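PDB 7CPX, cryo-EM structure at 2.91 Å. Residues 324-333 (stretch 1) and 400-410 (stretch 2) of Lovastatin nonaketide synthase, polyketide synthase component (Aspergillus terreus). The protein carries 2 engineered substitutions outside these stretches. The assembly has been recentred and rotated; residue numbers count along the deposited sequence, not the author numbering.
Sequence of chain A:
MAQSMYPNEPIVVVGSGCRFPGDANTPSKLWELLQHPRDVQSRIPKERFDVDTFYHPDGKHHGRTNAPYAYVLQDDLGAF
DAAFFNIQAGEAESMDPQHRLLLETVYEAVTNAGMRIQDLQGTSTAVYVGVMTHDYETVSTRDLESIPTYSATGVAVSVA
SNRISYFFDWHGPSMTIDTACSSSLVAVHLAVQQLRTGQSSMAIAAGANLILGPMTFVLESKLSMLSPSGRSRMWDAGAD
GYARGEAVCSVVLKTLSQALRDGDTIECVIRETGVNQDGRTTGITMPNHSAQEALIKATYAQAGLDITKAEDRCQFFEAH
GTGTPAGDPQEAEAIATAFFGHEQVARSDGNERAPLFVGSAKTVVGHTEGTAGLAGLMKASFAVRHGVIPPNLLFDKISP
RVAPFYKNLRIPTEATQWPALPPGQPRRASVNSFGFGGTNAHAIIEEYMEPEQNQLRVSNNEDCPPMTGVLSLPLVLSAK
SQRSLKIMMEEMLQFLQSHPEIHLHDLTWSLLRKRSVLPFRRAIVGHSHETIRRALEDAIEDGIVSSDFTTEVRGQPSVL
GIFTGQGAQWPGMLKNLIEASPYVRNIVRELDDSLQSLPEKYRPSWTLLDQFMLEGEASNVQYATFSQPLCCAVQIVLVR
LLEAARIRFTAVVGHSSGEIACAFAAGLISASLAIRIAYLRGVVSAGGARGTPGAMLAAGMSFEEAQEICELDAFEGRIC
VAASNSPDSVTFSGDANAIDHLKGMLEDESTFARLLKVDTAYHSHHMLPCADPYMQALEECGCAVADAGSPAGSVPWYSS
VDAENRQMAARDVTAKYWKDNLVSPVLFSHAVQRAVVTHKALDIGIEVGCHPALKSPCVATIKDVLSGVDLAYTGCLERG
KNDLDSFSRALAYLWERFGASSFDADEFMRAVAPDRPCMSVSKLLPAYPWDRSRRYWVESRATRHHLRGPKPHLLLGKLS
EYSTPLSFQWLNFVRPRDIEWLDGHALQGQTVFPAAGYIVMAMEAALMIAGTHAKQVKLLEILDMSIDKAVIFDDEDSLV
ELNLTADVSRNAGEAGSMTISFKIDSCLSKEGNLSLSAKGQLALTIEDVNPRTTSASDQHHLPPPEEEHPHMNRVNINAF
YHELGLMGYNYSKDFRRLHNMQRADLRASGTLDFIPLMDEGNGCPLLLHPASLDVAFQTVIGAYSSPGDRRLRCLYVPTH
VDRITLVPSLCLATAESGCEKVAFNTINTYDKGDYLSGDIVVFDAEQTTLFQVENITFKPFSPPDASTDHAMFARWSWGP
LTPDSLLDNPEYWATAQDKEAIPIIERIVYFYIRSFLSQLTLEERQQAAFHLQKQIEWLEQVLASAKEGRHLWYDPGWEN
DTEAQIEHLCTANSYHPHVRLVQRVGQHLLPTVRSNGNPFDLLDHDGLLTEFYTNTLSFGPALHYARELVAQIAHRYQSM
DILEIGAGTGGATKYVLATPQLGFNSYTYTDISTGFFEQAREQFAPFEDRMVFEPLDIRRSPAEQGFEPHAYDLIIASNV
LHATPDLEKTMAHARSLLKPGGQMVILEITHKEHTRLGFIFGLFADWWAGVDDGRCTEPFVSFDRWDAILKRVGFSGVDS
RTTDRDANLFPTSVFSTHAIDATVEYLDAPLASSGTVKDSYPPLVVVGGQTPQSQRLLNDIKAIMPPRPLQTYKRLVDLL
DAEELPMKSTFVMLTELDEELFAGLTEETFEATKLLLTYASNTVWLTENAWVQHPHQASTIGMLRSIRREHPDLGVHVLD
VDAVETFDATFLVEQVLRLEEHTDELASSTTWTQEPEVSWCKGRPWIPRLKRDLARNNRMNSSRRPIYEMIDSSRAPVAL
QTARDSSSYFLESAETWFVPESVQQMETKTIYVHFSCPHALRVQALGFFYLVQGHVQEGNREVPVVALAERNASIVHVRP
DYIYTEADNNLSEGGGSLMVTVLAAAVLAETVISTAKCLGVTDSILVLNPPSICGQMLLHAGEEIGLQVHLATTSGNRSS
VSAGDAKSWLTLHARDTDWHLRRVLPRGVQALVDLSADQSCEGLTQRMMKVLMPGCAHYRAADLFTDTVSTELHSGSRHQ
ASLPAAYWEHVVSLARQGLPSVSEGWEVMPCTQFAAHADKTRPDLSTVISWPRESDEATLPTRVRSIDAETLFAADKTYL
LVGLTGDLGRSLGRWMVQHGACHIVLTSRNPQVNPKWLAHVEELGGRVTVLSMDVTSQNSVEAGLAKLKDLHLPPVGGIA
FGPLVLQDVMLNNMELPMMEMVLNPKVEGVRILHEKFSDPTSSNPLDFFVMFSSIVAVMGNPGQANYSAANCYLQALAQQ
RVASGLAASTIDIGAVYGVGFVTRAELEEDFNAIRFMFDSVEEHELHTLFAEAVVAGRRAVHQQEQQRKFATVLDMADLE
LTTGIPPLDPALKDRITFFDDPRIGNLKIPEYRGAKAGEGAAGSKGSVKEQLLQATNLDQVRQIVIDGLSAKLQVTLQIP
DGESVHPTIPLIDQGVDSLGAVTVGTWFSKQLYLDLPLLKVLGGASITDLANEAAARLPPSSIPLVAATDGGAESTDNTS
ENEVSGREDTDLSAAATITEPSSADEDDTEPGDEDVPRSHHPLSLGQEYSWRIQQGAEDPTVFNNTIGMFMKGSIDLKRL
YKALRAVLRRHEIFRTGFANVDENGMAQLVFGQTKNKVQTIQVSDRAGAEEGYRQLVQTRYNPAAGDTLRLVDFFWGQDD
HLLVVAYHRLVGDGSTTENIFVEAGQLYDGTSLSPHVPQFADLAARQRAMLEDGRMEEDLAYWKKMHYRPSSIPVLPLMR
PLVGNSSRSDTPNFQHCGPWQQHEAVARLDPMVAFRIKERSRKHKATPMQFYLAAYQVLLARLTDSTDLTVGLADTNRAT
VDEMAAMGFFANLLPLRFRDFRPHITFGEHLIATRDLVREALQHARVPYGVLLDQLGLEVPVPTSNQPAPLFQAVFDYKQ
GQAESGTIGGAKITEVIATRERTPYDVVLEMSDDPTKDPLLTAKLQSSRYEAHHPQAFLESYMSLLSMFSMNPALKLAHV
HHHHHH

Stretch 1, residues 324-333: TPAGDPQEAE
Stretch 2 400-410: PRVAPFYKNLR

Packing of residues 324-333 against residues 400-410 in the lovastatin nonaketide synthase polyketide synthase component. Stretch 1 begins as an extended residue, Thr324 (phi/psi -77/126), turns through Pro325 and Ala326, and runs on as a helix through Glu333 and beyond. Thr324, chi1 p, caps the turn: its OG1 accepts a weak bond from Gly327 N (3.2 Å), while Thr324 O receives Asp328 N at 3.0 Å. Regular helical bonds follow, Glu331 N to Gly327 O (3.0 Å), Ala332 N to Asp328 O (2.9 Å) and Glu333 N to Pro329 O (2.9 Å). Stretch 2 coils through 400-404 with helical phi/psi but without the regular bonds; Tyr406 N to Ala403 O (3.0 Å) tightens the next turn, and Leu409 and Arg410 extend as a strand (-121/151 and -145/119).

The register is set by two close approaches, CA of Pro329 to CA of Val402 at 4.7 Å and CA of Glu333 to CA of Phe405 at 5.3 Å, so both chains advance in the same sense along the contact. No hydrogen bond crosses it; 443 Å² is buried, summed over both sides, and the fit rests on shape.

At the helix's beginning, Arg401 (m, t, p, chi4 -178°) reaches back along the turn. Pro329 CG sits 3.5 Å from Arg401 CB and also lies over one face of the guanidinium, so the proline ring fills the bend of the long side chain. Arg401 NH1 comes within 3.0 Å of Pro325 O, but the angle is too poor for a hydrogen bond, and lies 3.6 Å from Ala326 CA.

Val402, chi1 t, presses its two methyls into the helix surface. CG2 lies 3.8 Å from Pro329 CA and 4.0 Å from Asp328 C; CG1 meets Ala332 CB at 3.5 Å. The Ala332 side chain points toward stretch 2: its CB, besides meeting Val402, is 3.9 Å from Phe405 CB, so this one methyl touches both residues.

Phe405 (chi1 -37°, chi2 -76°) points toward the helix and lays its ring against Glu333. Glu333 CB stands 3.4 Å from the Phe405 ring centroid, 10° off the normal, a CH-pi contact over the face; Glu333 CG approaches Phe405 CE1 at 3.3 Å. With chi1 and chi2 both t, Glu333 extends its aliphatic stem past the ring. Pro329 O lies 3.8 Å from Phe405 CD2. Leu409 (m, t) adds a lighter touch, its CD1 4.0 Å from Ala332 O.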

ATOM      1  N   THR A 324      -5.195 -39.889  -1.376  1.00 87.51           N
ATOM      2  CA  THR A 324      -6.105 -39.319  -0.393  1.00 87.51           C
ATOM      3  C   THR A 324      -6.552 -40.410   0.573  1.00 87.51           C
ATOM      4  O   THR A 324      -7.056 -41.446   0.126  1.00 87.51           O
ATOM      5  CB  THR A 324      -7.316 -38.697  -1.073  1.00 87.51           C
ATOM      6  OG1 THR A 324      -7.961 -39.675  -1.896  1.00 87.51           O
ATOM      7  CG2 THR A 324      -6.897 -37.516  -1.928  1.00 87.51           C
ATOM      8  N   PRO A 325      -6.393 -40.227   1.886  1.00 89.01           N
ATOM      9  CA  PRO A 325      -6.775 -41.303   2.813  1.00 89.01           C
ATOM     10  C   PRO A 325      -8.240 -41.683   2.721  1.00 89.01           C
ATOM     11  O   PRO A 325      -8.589 -42.840   2.989  1.00 89.01           O
ATOM     12  CB  PRO A 325      -6.425 -40.719   4.188  1.00 89.01           C
ATOM     13  CG  PRO A 325      -6.472 -39.245   3.997  1.00 89.01           C
ATOM     14  CD  PRO A 325      -5.987 -39.004   2.600  1.00 89.01           C
ATOM     15  N   ALA A 326      -9.112 -40.746   2.354  1.00 88.22           N
ATOM     16  CA  ALA A 326     -10.539 -41.024   2.270  1.00 88.22           C
ATOM     17  C   ALA A 326     -10.965 -41.526   0.899  1.00 88.22           C
ATOM     18  O   ALA A 326     -11.970 -42.239   0.795  1.00 88.22           O
ATOM     19  CB  ALA A 326     -11.342 -39.768   2.618  1.00 88.22           C
ATOM     20  N   GLY A 327     -10.230 -41.174  -0.153  1.00 86.72           N
ATOM     21  CA  GLY A 327     -10.614 -41.548  -1.498  1.00 86.72           C
ATOM     22  C   GLY A 327     -10.034 -42.872  -1.945  1.00 86.72           C
ATOM     23  O   GLY A 327     -10.718 -43.670  -2.591  1.00 86.72           O
ATOM     24  N   ASP A 328      -8.769 -43.118  -1.605  1.00 87.54           N
ATOM     25  CA  ASP A 328      -8.129 -44.368  -2.009  1.00 87.54           C
ATOM     26  C   ASP A 328      -8.888 -45.593  -1.520  1.00 87.54           C
ATOM     27  O   ASP A 328      -9.077 -46.533  -2.311  1.00 87.54           O
ATOM     28  CB  ASP A 328      -6.678 -44.381  -1.517  1.00 87.54           C
ATOM     29  CG  ASP A 328      -5.780 -43.467  -2.326  1.00 87.54           C
ATOM     30  OD1 ASP A 328      -6.296 -42.745  -3.204  1.00 87.54           O
ATOM     31  OD2 ASP A 328      -4.555 -43.470  -2.083  1.00 87.54           O
ATOM     32  N   PRO A 329      -9.324 -45.671  -0.258  1.00 87.64           N
ATOM     33  CA  PRO A 329     -10.109 -46.845   0.157  1.00 87.64           C
ATOM     34  C   PRO A 329     -11.375 -47.031  -0.657  1.00 87.64           C
ATOM     35  O   PRO A 329     -11.739 -48.168  -0.980  1.00 87.64           O
ATOM     36  CB  PRO A 329     -10.417 -46.555   1.633  1.00 87.64           C
ATOM     37  CG  PRO A 329      -9.389 -45.566   2.056  1.00 87.64           C
ATOM     38  CD  PRO A 329      -9.112 -44.730   0.853  1.00 87.64           C
ATOM     39  N   GLN A 330     -12.057 -45.939  -1.004  1.00 86.00           N
ATOM     40  CA  GLN A 330     -13.257 -46.050  -1.823  1.00 86.00           C
ATOM     41  C   GLN A 330     -12.931 -46.648  -3.182  1.00 86.00           C
ATOM     42  O   GLN A 330     -13.649 -47.526  -3.675  1.00 86.00           O
ATOM     43  CB  GLN A 330     -13.908 -44.676  -1.987  1.00 86.00           C
ATOM     44  CG  GLN A 330     -14.358 -44.035  -0.684  1.00 86.00           C
ATOM     45  CD  GLN A 330     -15.630 -44.648  -0.134  1.00 86.00           C
ATOM     46  OE1 GLN A 330     -16.276 -45.462  -0.793  1.00 86.00           O
ATOM     47  NE2 GLN A 330     -15.998 -44.256   1.079  1.00 86.00           N
ATOM     48  N   GLU A 331     -11.843 -46.188  -3.802  1.00 85.98           N
ATOM     49  CA  GLU A 331     -11.452 -46.718  -5.103  1.00 85.98           C
ATOM     50  C   GLU A 331     -11.073 -48.188  -5.010  1.00 85.98           C
ATOM     51  O   GLU A 331     -11.430 -48.985  -5.886  1.00 85.98           O
ATOM     52  CB  GLU A 331     -10.289 -45.909  -5.668  1.00 85.98           C
ATOM     53  CG  GLU A 331      -9.836 -46.376  -7.033  1.00 85.98           C
ATOM     54  CD  GLU A 331      -8.804 -45.459  -7.641  1.00 85.98           C
ATOM     55  OE1 GLU A 331      -8.101 -44.763  -6.880  1.00 85.98           O
ATOM     56  OE2 GLU A 331      -8.701 -45.431  -8.884  1.00 85.98           O
ATOM     57  N   ALA A 332     -10.333 -48.563  -3.967  1.00 85.86           N
ATOM     58  CA  ALA A 332      -9.956 -49.962  -3.804  1.00 85.86           C
ATOM     59  C   ALA A 332     -11.186 -50.836  -3.621  1.00 85.86           C
ATOM     60  O   ALA A 332     -11.279 -51.925  -4.201  1.00 85.86           O
ATOM     61  CB  ALA A 332      -9.006 -50.116  -2.618  1.00 85.86           C
ATOM     62  N   GLU A 333     -12.146 -50.375  -2.818  1.00 87.11           N
ATOM     63  CA  GLU A 333     -13.380 -51.127  -2.634  1.00 87.11           C
ATOM     64  C   GLU A 333     -14.140 -51.258  -3.945  1.00 87.11           C
ATOM     65  O   GLU A 333     -14.667 -52.329  -4.261  1.00 87.11           O
ATOM     66  CB  GLU A 333     -14.253 -50.451  -1.578  1.00 87.11           C
ATOM     67  CG  GLU A 333     -15.579 -51.146  -1.330  1.00 87.11           C
ATOM     68  CD  GLU A 333     -16.333 -50.550  -0.159  1.00 87.11           C
ATOM     69  OE1 GLU A 333     -15.822 -49.588   0.450  1.00 87.11           O
ATOM     70  OE2 GLU A 333     -17.437 -51.044   0.152  1.00 87.11           O
ATOM     71  N   PRO A 400      -4.044 -49.269   5.967  1.00 90.91           N
ATOM     72  CA  PRO A 400      -4.989 -50.134   6.691  1.00 90.91           C
ATOM     73  C   PRO A 400      -6.405 -50.041   6.160  1.00 90.91           C
ATOM     74  O   PRO A 400      -7.128 -51.046   6.162  1.00 90.91           O
ATOM     75  CB  PRO A 400      -4.893 -49.626   8.137  1.00 90.91           C
ATOM     76  CG  PRO A 400      -3.571 -48.954   8.223  1.00 90.91           C
ATOM     77  CD  PRO A 400      -3.331 -48.355   6.875  1.00 90.91           C
ATOM     78  N   ARG A 401      -6.825 -48.861   5.704  1.00 90.37           N
ATOM     79  CA  ARG A 401      -8.169 -48.715   5.160  1.00 90.37           C
ATOM     80  C   ARG A 401      -8.314 -49.442   3.831  1.00 90.37           C
ATOM     81  O   ARG A 401      -9.413 -49.889   3.485  1.00 90.37           O
ATOM     82  CB  ARG A 401      -8.506 -47.233   4.988  1.00 90.37           C
ATOM     83  CG  ARG A 401      -8.182 -46.375   6.199  1.00 90.37           C
ATOM     84  CD  ARG A 401      -8.614 -44.934   5.990  1.00 90.37           C
ATOM     85  NE  ARG A 401     -10.063 -44.785   6.040  1.00 90.37           N
ATOM     86  CZ  ARG A 401     -10.707 -43.643   5.843  1.00 90.37           C
ATOM     87  NH1 ARG A 401     -10.061 -42.524   5.557  1.00 90.37           N
ATOM     88  NH2 ARG A 401     -12.034 -43.623   5.936  1.00 90.37           N
ATOM     89  N   VAL A 402      -7.221 -49.568   3.076  1.00 88.12           N
ATOM     90  CA  VAL A 402      -7.261 -50.246   1.786  1.00 88.12           C
ATOM     91  C   VAL A 402      -6.995 -51.742   1.903  1.00 88.12           C
ATOM     92  O   VAL A 402      -7.326 -52.495   0.974  1.00 88.12           O
ATOM     93  CB  VAL A 402      -6.242 -49.615   0.820  1.00 88.12           C
ATOM     94  CG1 VAL A 402      -6.222 -50.367  -0.495  1.00 88.12           C
ATOM     95  CG2 VAL A 402      -6.571 -48.153   0.589  1.00 88.12           C
ATOM     96  N   ALA A 403      -6.418 -52.196   3.014  1.00 88.73           N
ATOM     97  CA  ALA A 403      -6.094 -53.612   3.152  1.00 88.73           C
ATOM     98  C   ALA A 403      -7.294 -54.524   2.935  1.00 88.73           C
ATOM     99  O   ALA A 403      -7.135 -55.554   2.256  1.00 88.73           O
ATOM    100  CB  ALA A 403      -5.470 -53.863   4.529  1.00 88.73           C
ATOM    101  N   PRO A 404      -8.488 -54.231   3.461  1.00 89.89           N
ATOM    102  CA  PRO A 404      -9.611 -55.163   3.257  1.00 89.89           C
ATOM    103  C   PRO A 404      -9.898 -55.444   1.793  1.00 89.89           C
ATOM    104  O   PRO A 404     -10.257 -56.574   1.440  1.00 89.89           O
ATOM    105  CB  PRO A 404     -10.786 -54.448   3.938  1.00 89.89           C
ATOM    106  CG  PRO A 404     -10.160 -53.514   4.908  1.00 89.89           C
ATOM    107  CD  PRO A 404      -8.878 -53.072   4.279  1.00 89.89           C
ATOM    108  N   PHE A 405      -9.750 -54.442   0.930  1.00 88.49           N
ATOM    109  CA  PHE A 405     -10.021 -54.584  -0.492  1.00 88.49           C
ATOM    110  C   PHE A 405      -8.766 -54.902  -1.295  1.00 88.49           C
ATOM    111  O   PHE A 405      -8.828 -54.966  -2.527  1.00 88.49           O
ATOM    112  CB  PHE A 405     -10.674 -53.307  -1.023  1.00 88.49           C
ATOM    113  CG  PHE A 405     -11.630 -52.674  -0.054  1.00 88.49           C
ATOM    114  CD1 PHE A 405     -12.889 -53.209   0.149  1.00 88.49           C
ATOM    115  CD2 PHE A 405     -11.265 -51.546   0.659  1.00 88.49           C
ATOM    116  CE1 PHE A 405     -13.767 -52.630   1.044  1.00 88.49           C
ATOM    117  CE2 PHE A 405     -12.138 -50.961   1.554  1.00 88.49           C
ATOM    118  CZ  PHE A 405     -13.392 -51.504   1.748  1.00 88.49           C
ATOM    119  N   TYR A 406      -7.634 -55.102  -0.627  1.00 87.23           N
ATOM    120  CA  TYR A 406      -6.367 -55.396  -1.283  1.00 87.23           C
ATOM    121  C   TYR A 406      -6.119 -56.890  -1.439  1.00 87.23           C
ATOM    122  O   TYR A 406      -5.051 -57.279  -1.926  1.00 87.23           O
ATOM    123  CB  TYR A 406      -5.221 -54.757  -0.491  1.00 87.23           C
ATOM    124  CG  TYR A 406      -3.892 -54.733  -1.209  1.00 87.23           C
ATOM    125  CD1 TYR A 406      -3.669 -53.861  -2.263  1.00 87.23           C
ATOM    126  CD2 TYR A 406      -2.856 -55.568  -0.821  1.00 87.23           C
ATOM    127  CE1 TYR A 406      -2.455 -53.831  -2.918  1.00 87.23           C
ATOM    128  CE2 TYR A 406      -1.640 -55.545  -1.470  1.00 87.23           C
ATOM    129  CZ  TYR A 406      -1.443 -54.674  -2.517  1.00 87.23           C
ATOM    130  OH  TYR A 406      -0.230 -54.649  -3.165  1.00 87.23           O
ATOM    131  N   LYS A 407      -7.074 -57.733  -1.043  1.00 90.85           N
ATOM    132  CA  LYS A 407      -6.873 -59.176  -1.119  1.00 90.85           C
ATOM    133  C   LYS A 407      -6.591 -59.618  -2.550  1.00 90.85           C
ATOM    134  O   LYS A 407      -5.634 -60.358  -2.808  1.00 90.85           O
ATOM    135  CB  LYS A 407      -8.101 -59.898  -0.565  1.00 90.85           C
ATOM    136  CG  LYS A 407      -8.060 -61.412  -0.700  1.00 90.85           C
ATOM    137  CD  LYS A 407      -9.337 -62.043  -0.175  1.00 90.85           C
ATOM    138  CE  LYS A 407      -9.347 -63.548  -0.391  1.00 90.85           C
ATOM    139  NZ  LYS A 407     -10.613 -64.172   0.083  1.00 90.85           N
ATOM    140  N   ASN A 408      -7.414 -59.171  -3.495  1.00 88.48           N
ATOM    141  CA  ASN A 408      -7.298 -59.573  -4.890  1.00 88.48           C
ATOM    142  C   ASN A 408      -6.509 -58.575  -5.725  1.00 88.48           C
ATOM    143  O   ASN A 408      -6.444 -58.726  -6.950  1.00 88.48           O
ATOM    144  CB  ASN A 408      -8.689 -59.764  -5.494  1.00 88.48           C
ATOM    145  CG  ASN A 408      -9.582 -60.636  -4.637  1.00 88.48           C
ATOM    146  OD1 ASN A 408     -10.314 -60.142  -3.779  1.00 88.48           O
ATOM    147  ND2 ASN A 408      -9.525 -61.944  -4.861  1.00 88.48           N
ATOM    148  N   LEU A 409      -5.911 -57.566  -5.098  1.00 86.90           N
ATOM    149  CA  LEU A 409      -5.208 -56.506  -5.801  1.00 86.90           C
ATOM    150  C   LEU A 409      -3.752 -56.465  -5.360  1.00 86.90           C
ATOM    151  O   LEU A 409      -3.416 -56.826  -4.228  1.00 86.90           O
ATOM    152  CB  LEU A 409      -5.863 -55.148  -5.542  1.00 86.90           C
ATOM    153  CG  LEU A 409      -7.381 -55.113  -5.727  1.00 86.90           C
ATOM    154  CD1 LEU A 409      -7.923 -53.742  -5.381  1.00 86.90           C
ATOM    155  CD2 LEU A 409      -7.757 -55.491  -7.146  1.00 86.90           C
ATOM    156  N   ARG A 410      -2.890 -56.019  -6.269  1.00 86.47           N
ATOM    157  CA  ARG A 410      -1.463 -55.908  -5.987  1.00 86.47           C
ATOM    158  C   ARG A 410      -0.919 -54.688  -6.708  1.00 86.47           C
ATOM    159  O   ARG A 410      -0.981 -54.616  -7.938  1.00 86.47           O
ATOM    160  CB  ARG A 410      -0.715 -57.167  -6.428  1.00 86.47           C
ATOM    161  CG  ARG A 410       0.797 -57.082  -6.265  1.00 86.47           C
ATOM    162  CD  ARG A 410       1.467 -58.384  -6.664  1.00 86.47           C
ATOM    163  NE  ARG A 410       1.024 -59.499  -5.837  1.00 86.47           N
ATOM    164  CZ  ARG A 410       1.360 -60.766  -6.041  1.00 86.47           C
ATOM    165  NH1 ARG A 410       2.141 -61.121  -7.047  1.00 86.47           N
ATOM    166  NH2 ARG A 410       0.898 -61.699  -5.213  1.00 86.47           N
TER